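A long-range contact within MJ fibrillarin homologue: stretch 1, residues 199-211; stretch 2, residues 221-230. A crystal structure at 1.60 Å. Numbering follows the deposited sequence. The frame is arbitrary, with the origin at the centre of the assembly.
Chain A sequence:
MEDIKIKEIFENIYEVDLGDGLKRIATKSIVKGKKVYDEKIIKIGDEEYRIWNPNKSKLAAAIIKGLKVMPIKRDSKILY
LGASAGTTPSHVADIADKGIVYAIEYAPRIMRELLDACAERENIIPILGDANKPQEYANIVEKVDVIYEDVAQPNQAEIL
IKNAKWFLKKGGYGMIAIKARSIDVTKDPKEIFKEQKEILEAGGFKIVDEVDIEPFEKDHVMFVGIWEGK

Stretch 1, residues 199-211: ILEAGGFKIVDEV
Stretch 2 (221-230) VMFVGIWEGK

Two antiparallel strands, 205-211 and 221-227, pair edge to edge, their axes 4.3 Å apart at closest. The N-to-C directions differ by 136°. A helix that begins earlier in the chain leads into the first strand through Gly204, at phi/psi 127/7.

Val221 (chi1 t) begins stretch 2. The aliphatic part of Glu210 lies against it, CG of Glu210 3.5 Å from CG1 of Val221. Met222, a selenomethionine (chi1 t, chi2 p, chi3 p), pairs with Val211: Met222 N to Val211 O and Val211 N to Met222 O are both 2.9 Å, so each backbone satisfies the other's polar groups. Phe223 (chi1 m) lies opposite Glu210 in a non-hydrogen-bonded pair. Its ring edge receives Ile207, with CD1 of Phe223 4.3 Å from CG2 of Ile207. Leu200 (chi1 m, chi2 t) reaches from the helix, its CD1 4.3 Å from Phe223 CB.

At Val224 the register shifts by one, forming a beta bulge. Val224 O accepts from both Val208 N (2.8 Å) and Asp209 N (3.3 Å), while Val224 N donates to Asp209 O (3.0 Å). Val208, at phi/psi -109/-10, is the extra residue. Its CG2 makes an apolar methyl contact with Val224 CG1 at 3.8 Å.

Gly225 faces Ile207, with CA atoms 4.1 Å apart. A CB here would be tight against Lys206 O, Phe205 CB and Ile207 CD1. Ile226 (chi1 m, chi2 t) pairs with Lys206: Ile226 N to Lys206 O is 2.9 Å, and Lys206 N to Ile226 O is 3.0 Å.

Trp227 (chi1 t, chi2 -120°) points its edge at the face of Phe205 (chi1 m, chi2 -77°). The six-membered ring centroids are 4.9 Å apart, the planes at 58°. Glu228 N extends the ladder to Gly204 O at 2.9 Å. Gly229 O then meets Gly204 CA at 3.2 Å in a CA-H...O contact. A CB on Gly204 would clash with Gly229 O and Trp227 CZ3. Lys230 carries the C-terminal carboxylate; it and Gly229 are poorly ordered.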

ATOM      1  N   ILE A 199      -0.492   4.968  19.931  1.00 24.34           N
ATOM      2  CA  ILE A 199      -1.107   6.166  19.354  1.00 23.32           C
ATOM      3  C   ILE A 199      -2.235   5.775  18.398  1.00 24.10           C
ATOM      4  O   ILE A 199      -3.319   6.358  18.438  1.00 24.13           O
ATOM      5  CB  ILE A 199      -0.067   7.042  18.602  1.00 23.72           C
ATOM      6  CG1 ILE A 199       0.888   7.691  19.606  1.00 22.45           C
ATOM      7  CG2 ILE A 199      -0.766   8.104  17.750  1.00 20.23           C
ATOM      8  CD1 ILE A 199       1.976   8.533  18.972  1.00 24.69           C
ATOM      9  N   LEU A 200      -1.976   4.781  17.551  1.00 21.83           N
ATOM     10  CA  LEU A 200      -2.975   4.311  16.598  1.00 22.97           C
ATOM     11  C   LEU A 200      -4.183   3.709  17.309  1.00 23.18           C
ATOM     12  O   LEU A 200      -5.325   3.975  16.930  1.00 22.94           O
ATOM     13  CB  LEU A 200      -2.369   3.284  15.638  1.00 21.48           C
ATOM     14  CG  LEU A 200      -1.327   3.823  14.653  1.00 23.18           C
ATOM     15  CD1 LEU A 200      -0.716   2.678  13.873  1.00 22.78           C
ATOM     16  CD2 LEU A 200      -1.967   4.842  13.718  1.00 22.15           C
ATOM     17  N   GLU A 201      -3.930   2.906  18.343  1.00 23.00           N
ATOM     18  CA  GLU A 201      -5.006   2.272  19.103  1.00 24.68           C
ATOM     19  C   GLU A 201      -5.837   3.310  19.847  1.00 25.45           C
ATOM     20  O   GLU A 201      -7.064   3.224  19.877  1.00 27.29           O
ATOM     21  CB  GLU A 201      -4.451   1.206  20.056  1.00 25.80           C
ATOM     22  CG  GLU A 201      -3.824   0.028  19.314  1.00 30.70           C
ATOM     23  CD  GLU A 201      -3.350  -1.094  20.224  1.00 34.64           C
ATOM     24  OE1 GLU A 201      -2.563  -0.827  21.158  1.00 35.18           O
ATOM     25  OE2 GLU A 201      -3.749  -2.255  19.979  1.00 39.92           O
ATOM     26  N   ALA A 202      -5.165   4.313  20.408  1.00 26.09           N
ATOM     27  CA  ALA A 202      -5.838   5.391  21.123  1.00 25.99           C
ATOM     28  C   ALA A 202      -6.657   6.215  20.124  1.00 26.94           C
ATOM     29  O   ALA A 202      -7.688   6.792  20.473  1.00 27.40           O
ATOM     30  CB  ALA A 202      -4.814   6.274  21.820  1.00 22.63           C
ATOM     31  N   GLY A 203      -6.199   6.224  18.872  1.00 26.23           N
ATOM     32  CA  GLY A 203      -6.869   6.962  17.816  1.00 25.87           C
ATOM     33  C   GLY A 203      -8.120   6.311  17.253  1.00 25.65           C
ATOM     34  O   GLY A 203      -8.897   6.970  16.561  1.00 27.65           O
ATOM     35  N   GLY A 204      -8.305   5.020  17.515  1.00 24.72           N
ATOM     36  CA  GLY A 204      -9.490   4.338  17.024  1.00 23.61           C
ATOM     37  C   GLY A 204      -9.248   3.064  16.237  1.00 23.00           C
ATOM     38  O   GLY A 204     -10.182   2.503  15.670  1.00 22.63           O
ATOM     39  N   PHE A 205      -8.000   2.607  16.195  1.00 21.81           N
ATOM     40  CA  PHE A 205      -7.650   1.387  15.473  1.00 21.39           C
ATOM     41  C   PHE A 205      -7.420   0.186  16.383  1.00 21.20           C
ATOM     42  O   PHE A 205      -6.954   0.329  17.509  1.00 22.96           O
ATOM     43  CB  PHE A 205      -6.368   1.594  14.657  1.00 19.92           C
ATOM     44  CG  PHE A 205      -6.569   2.355  13.384  1.00 18.69           C
ATOM     45  CD1 PHE A 205      -7.125   1.732  12.269  1.00 17.25           C
ATOM     46  CD2 PHE A 205      -6.169   3.684  13.285  1.00 17.26           C
ATOM     47  CE1 PHE A 205      -7.280   2.419  11.072  1.00 18.04           C
ATOM     48  CE2 PHE A 205      -6.319   4.387  12.089  1.00 16.72           C
ATOM     49  CZ  PHE A 205      -6.875   3.751  10.979  1.00 18.60           C
ATOM     50  N   LYS A 206      -7.767  -0.994  15.882  1.00 22.18           N
ATOM     51  CA  LYS A 206      -7.528  -2.246  16.594  1.00 24.00           C
ATOM     52  C   LYS A 206      -6.489  -2.908  15.694  1.00 21.57           C
ATOM     53  O   LYS A 206      -6.784  -3.247  14.548  1.00 19.16           O
ATOM     54  CB  LYS A 206      -8.796  -3.102  16.679  1.00 25.95           C
ATOM     55  CG  LYS A 206      -8.590  -4.436  17.399  1.00 31.91           C
ATOM     56  CD  LYS A 206      -9.900  -5.206  17.562  1.00 38.47           C
ATOM     57  CE  LYS A 206      -9.673  -6.637  18.045  1.00 40.35           C
ATOM     58  NZ  LYS A 206      -9.155  -6.700  19.447  1.00 42.84           N
ATOM     59  N   ILE A 207      -5.260  -3.019  16.188  1.00 21.07           N
ATOM     60  CA  ILE A 207      -4.171  -3.601  15.402  1.00 22.89           C
ATOM     61  C   ILE A 207      -4.339  -5.104  15.185  1.00 21.95           C
ATOM     62  O   ILE A 207      -4.335  -5.883  16.143  1.00 23.76           O
ATOM     63  CB  ILE A 207      -2.795  -3.297  16.042  1.00 22.99           C
ATOM     64  CG1 ILE A 207      -2.625  -1.781  16.245  1.00 23.25           C
ATOM     65  CG2 ILE A 207      -1.673  -3.873  15.181  1.00 21.65           C
ATOM     66  CD1 ILE A 207      -2.721  -0.937  14.974  1.00 19.32           C
ATOM     67  N   VAL A 208      -4.486  -5.498  13.917  1.00 19.00           N
ATOM     68  CA  VAL A 208      -4.683  -6.900  13.550  1.00 19.58           C
ATOM     69  C   VAL A 208      -3.498  -7.573  12.861  1.00 19.97           C
ATOM     70  O   VAL A 208      -3.503  -8.788  12.672  1.00 19.16           O
ATOM     71  CB  VAL A 208      -5.972  -7.107  12.694  1.00 21.43           C
ATOM     72  CG1 VAL A 208      -7.205  -6.731  13.512  1.00 19.62           C
ATOM     73  CG2 VAL A 208      -5.910  -6.294  11.405  1.00 16.44           C
ATOM     74  N   ASP A 209      -2.498  -6.784  12.472  1.00 18.74           N
ATOM     75  CA  ASP A 209      -1.298  -7.326  11.836  1.00 16.77           C
ATOM     76  C   ASP A 209      -0.140  -6.356  12.019  1.00 17.94           C
ATOM     77  O   ASP A 209      -0.335  -5.143  12.161  1.00 17.82           O
ATOM     78  CB  ASP A 209      -1.527  -7.614  10.347  1.00 16.89           C
ATOM     79  CG  ASP A 209      -0.687  -8.788   9.833  1.00 20.92           C
ATOM     80  OD1 ASP A 209       0.393  -9.068  10.397  1.00 21.50           O
ATOM     81  OD2 ASP A 209      -1.108  -9.443   8.859  1.00 22.03           O
ATOM     82  N   GLU A 210       1.066  -6.911  12.044  1.00 17.66           N
ATOM     83  CA  GLU A 210       2.287  -6.138  12.225  1.00 19.73           C
ATOM     84  C   GLU A 210       3.406  -6.941  11.568  1.00 20.01           C
ATOM     85  O   GLU A 210       3.690  -8.070  11.974  1.00 19.86           O
ATOM     86  CB  GLU A 210       2.559  -5.948  13.716  1.00 20.74           C
ATOM     87  CG  GLU A 210       3.697  -5.000  14.035  1.00 30.26           C
ATOM     88  CD  GLU A 210       3.931  -4.834  15.531  1.00 35.10           C
ATOM     89  OE1 GLU A 210       2.944  -4.819  16.302  1.00 34.96           O
ATOM     90  OE2 GLU A 210       5.109  -4.710  15.932  1.00 37.83           O
ATOM     91  N   VAL A 211       4.022  -6.360  10.540  1.00 19.37           N
ATOM     92  CA  VAL A 211       5.079  -7.037   9.795  1.00 17.70           C
ATOM     93  C   VAL A 211       6.388  -6.259   9.695  1.00 20.45           C
ATOM     94  O   VAL A 211       6.428  -5.134   9.189  1.00 18.46           O
ATOM     95  CB  VAL A 211       4.614  -7.369   8.341  1.00 18.97           C
ATOM     96  CG1 VAL A 211       5.654  -8.222   7.627  1.00 18.23           C
ATOM     97  CG2 VAL A 211       3.273  -8.080   8.349  1.00 18.49           C
ATOM     98  N   VAL A 221       8.126  -1.062   9.832  1.00 22.02           N
ATOM     99  CA  VAL A 221       7.097  -2.036  10.205  1.00 20.13           C
ATOM    100  C   VAL A 221       5.757  -1.646   9.593  1.00 19.19           C
ATOM    101  O   VAL A 221       5.357  -0.486   9.657  1.00 21.74           O
ATOM    102  CB  VAL A 221       6.918  -2.132  11.745  1.00 20.45           C
ATOM    103  CG1 VAL A 221       5.706  -2.980  12.086  1.00 18.10           C
ATOM    104  CG2 VAL A 221       8.159  -2.727  12.386  1.00 20.26           C
HETATM  105  N   MSE A 222       5.090  -2.613   8.967  1.00 17.62           N
HETATM  106  CA  MSE A 222       3.780  -2.387   8.365  1.00 17.54           C
HETATM  107  C   MSE A 222       2.709  -2.738   9.400  1.00 17.59           C
HETATM  108  O   MSE A 222       2.650  -3.865   9.894  1.00 19.49           O
HETATM  109  CB  MSE A 222       3.602  -3.259   7.109  1.00 16.71           C
HETATM  110  CG  MSE A 222       2.250  -3.131   6.395  1.00 17.41           C
HETATM  111 SE   MSE A 222       1.975  -1.557   5.533  1.00 10.94          SE
HETATM  112  CE  MSE A 222       2.747  -1.902   3.996  1.00 19.63           C
ATOM    113  N   PHE A 223       1.906  -1.750   9.772  1.00 17.32           N
ATOM    114  CA  PHE A 223       0.820  -1.960  10.721  1.00 19.00           C
ATOM    115  C   PHE A 223      -0.500  -2.023   9.958  1.00 18.99           C
ATOM    116  O   PHE A 223      -0.687  -1.322   8.960  1.00 16.20           O
ATOM    117  CB  PHE A 223       0.741  -0.811  11.742  1.00 21.94           C
ATOM    118  CG  PHE A 223       1.836  -0.823  12.772  1.00 24.97           C
ATOM    119  CD1 PHE A 223       1.707  -1.580  13.935  1.00 27.80           C
ATOM    120  CD2 PHE A 223       2.988  -0.063  12.590  1.00 25.39           C
ATOM    121  CE1 PHE A 223       2.709  -1.579  14.906  1.00 29.54           C
ATOM    122  CE2 PHE A 223       3.999  -0.055  13.555  1.00 28.43           C
ATOM    123  CZ  PHE A 223       3.857  -0.814  14.715  1.00 30.11           C
ATOM    124  N   VAL A 224      -1.385  -2.910  10.401  1.00 16.72           N
ATOM    125  CA  VAL A 224      -2.707  -3.046   9.806  1.00 15.96           C
ATOM    126  C   VAL A 224      -3.696  -3.028  10.966  1.00 18.28           C
ATOM    127  O   VAL A 224      -3.514  -3.733  11.962  1.00 18.30           O
ATOM    128  CB  VAL A 224      -2.867  -4.358   9.007  1.00 17.16           C
ATOM    129  CG1 VAL A 224      -4.278  -4.455   8.445  1.00 16.91           C
ATOM    130  CG2 VAL A 224      -1.850  -4.424   7.869  1.00 15.98           C
ATOM    131  N   GLY A 225      -4.715  -2.184  10.858  1.00 18.20           N
ATOM    132  CA  GLY A 225      -5.705  -2.098  11.914  1.00 18.58           C
ATOM    133  C   GLY A 225      -7.104  -1.862  11.390  1.00 21.47           C
ATOM    134  O   GLY A 225      -7.280  -1.311  10.301  1.00 20.47           O
ATOM    135  N   ILE A 226      -8.097  -2.334  12.139  1.00 22.72           N
ATOM    136  CA  ILE A 226      -9.498  -2.148  11.765  1.00 25.69           C
ATOM    137  C   ILE A 226      -9.990  -0.872  12.433  1.00 25.35           C
ATOM    138  O   ILE A 226      -9.767  -0.666  13.628  1.00 23.88           O
ATOM    139  CB  ILE A 226     -10.393  -3.324  12.219  1.00 26.73           C
ATOM    140  CG1 ILE A 226      -9.890  -4.627  11.610  1.00 33.16           C
ATOM    141  CG2 ILE A 226     -11.836  -3.087  11.784  1.00 26.17           C
ATOM    142  CD1 ILE A 226     -10.851  -5.799  11.761  1.00 39.99           C
ATOM    143  N   TRP A 227     -10.630  -0.010  11.649  1.00 25.45           N
ATOM    144  CA  TRP A 227     -11.150   1.256  12.147  1.00 28.61           C
ATOM    145  C   TRP A 227     -12.449   1.060  12.917  1.00 33.64           C
ATOM    146  O   TRP A 227     -13.490   0.764  12.333  1.00 31.01           O
ATOM    147  CB  TRP A 227     -11.372   2.214  10.981  1.00 26.60           C
ATOM    148  CG  TRP A 227     -11.875   3.569  11.378  1.00 25.09           C
ATOM    149  CD1 TRP A 227     -13.048   4.149  10.991  1.00 25.79           C
ATOM    150  CD2 TRP A 227     -11.205   4.533  12.207  1.00 24.36           C
ATOM    151  NE1 TRP A 227     -13.149   5.415  11.519  1.00 26.34           N
ATOM    152  CE2 TRP A 227     -12.034   5.676  12.269  1.00 23.19           C
ATOM    153  CE3 TRP A 227      -9.984   4.544  12.898  1.00 21.80           C
ATOM    154  CZ2 TRP A 227     -11.680   6.819  12.996  1.00 23.06           C
ATOM    155  CZ3 TRP A 227      -9.634   5.681  13.619  1.00 21.51           C
ATOM    156  CH2 TRP A 227     -10.481   6.803  13.661  1.00 24.24           C
ATOM    157  N   GLU A 228     -12.374   1.226  14.234  1.00 39.59           N
ATOM    158  CA  GLU A 228     -13.533   1.070  15.106  1.00 48.14           C
ATOM    159  C   GLU A 228     -14.343   2.365  15.116  1.00 52.23           C
ATOM    160  O   GLU A 228     -15.560   2.346  14.943  1.00 54.79           O
ATOM    161  CB  GLU A 228     -13.085   0.736  16.537  1.00 52.09           C
ATOM    162  CG  GLU A 228     -11.998  -0.342  16.665  1.00 57.74           C
ATOM    163  CD  GLU A 228     -12.482  -1.744  16.323  1.00 61.72           C
ATOM    164  OE1 GLU A 228     -13.046  -2.415  17.214  1.00 64.05           O
ATOM    165  OE2 GLU A 228     -12.279  -2.181  15.170  1.00 63.91           O
ATOM    166  N   GLY A 229     -13.652   3.485  15.316  1.00 55.61           N
ATOM    167  CA  GLY A 229     -14.306   4.782  15.359  1.00 61.02           C
ATOM    168  C   GLY A 229     -13.556   5.737  16.268  1.00 65.65           C
ATOM    169  O   GLY A 229     -12.404   5.478  16.615  1.00 67.50           O
ATOM    170  N   LYS A 230     -14.206   6.830  16.669  1.00 69.51           N
ATOM    171  CA  LYS A 230     -13.587   7.828  17.550  1.00 72.34           C
ATOM    172  C   LYS A 230     -13.302   7.293  18.955  1.00 74.79           C
ATOM    173  O   LYS A 230     -14.262   7.165  19.746  1.00 76.65           O
ATOM    174  CB  LYS A 230     -14.460   9.087  17.651  1.00 70.82           C
ATOM    175  CG  LYS A 230     -14.348  10.043  16.473  1.00 70.78           C
ATOM    176  CD  LYS A 230     -14.915   9.448  15.196  1.00 70.39           C
ATOM    177  CE  LYS A 230     -14.826  10.441  14.056  1.00 69.91           C
ATOM    178  NZ  LYS A 230     -15.546  11.707  14.369  1.00 69.69           N
ATOM    179  OXT LYS A 230     -12.116   7.019  19.251  1.00 76.50           O
TER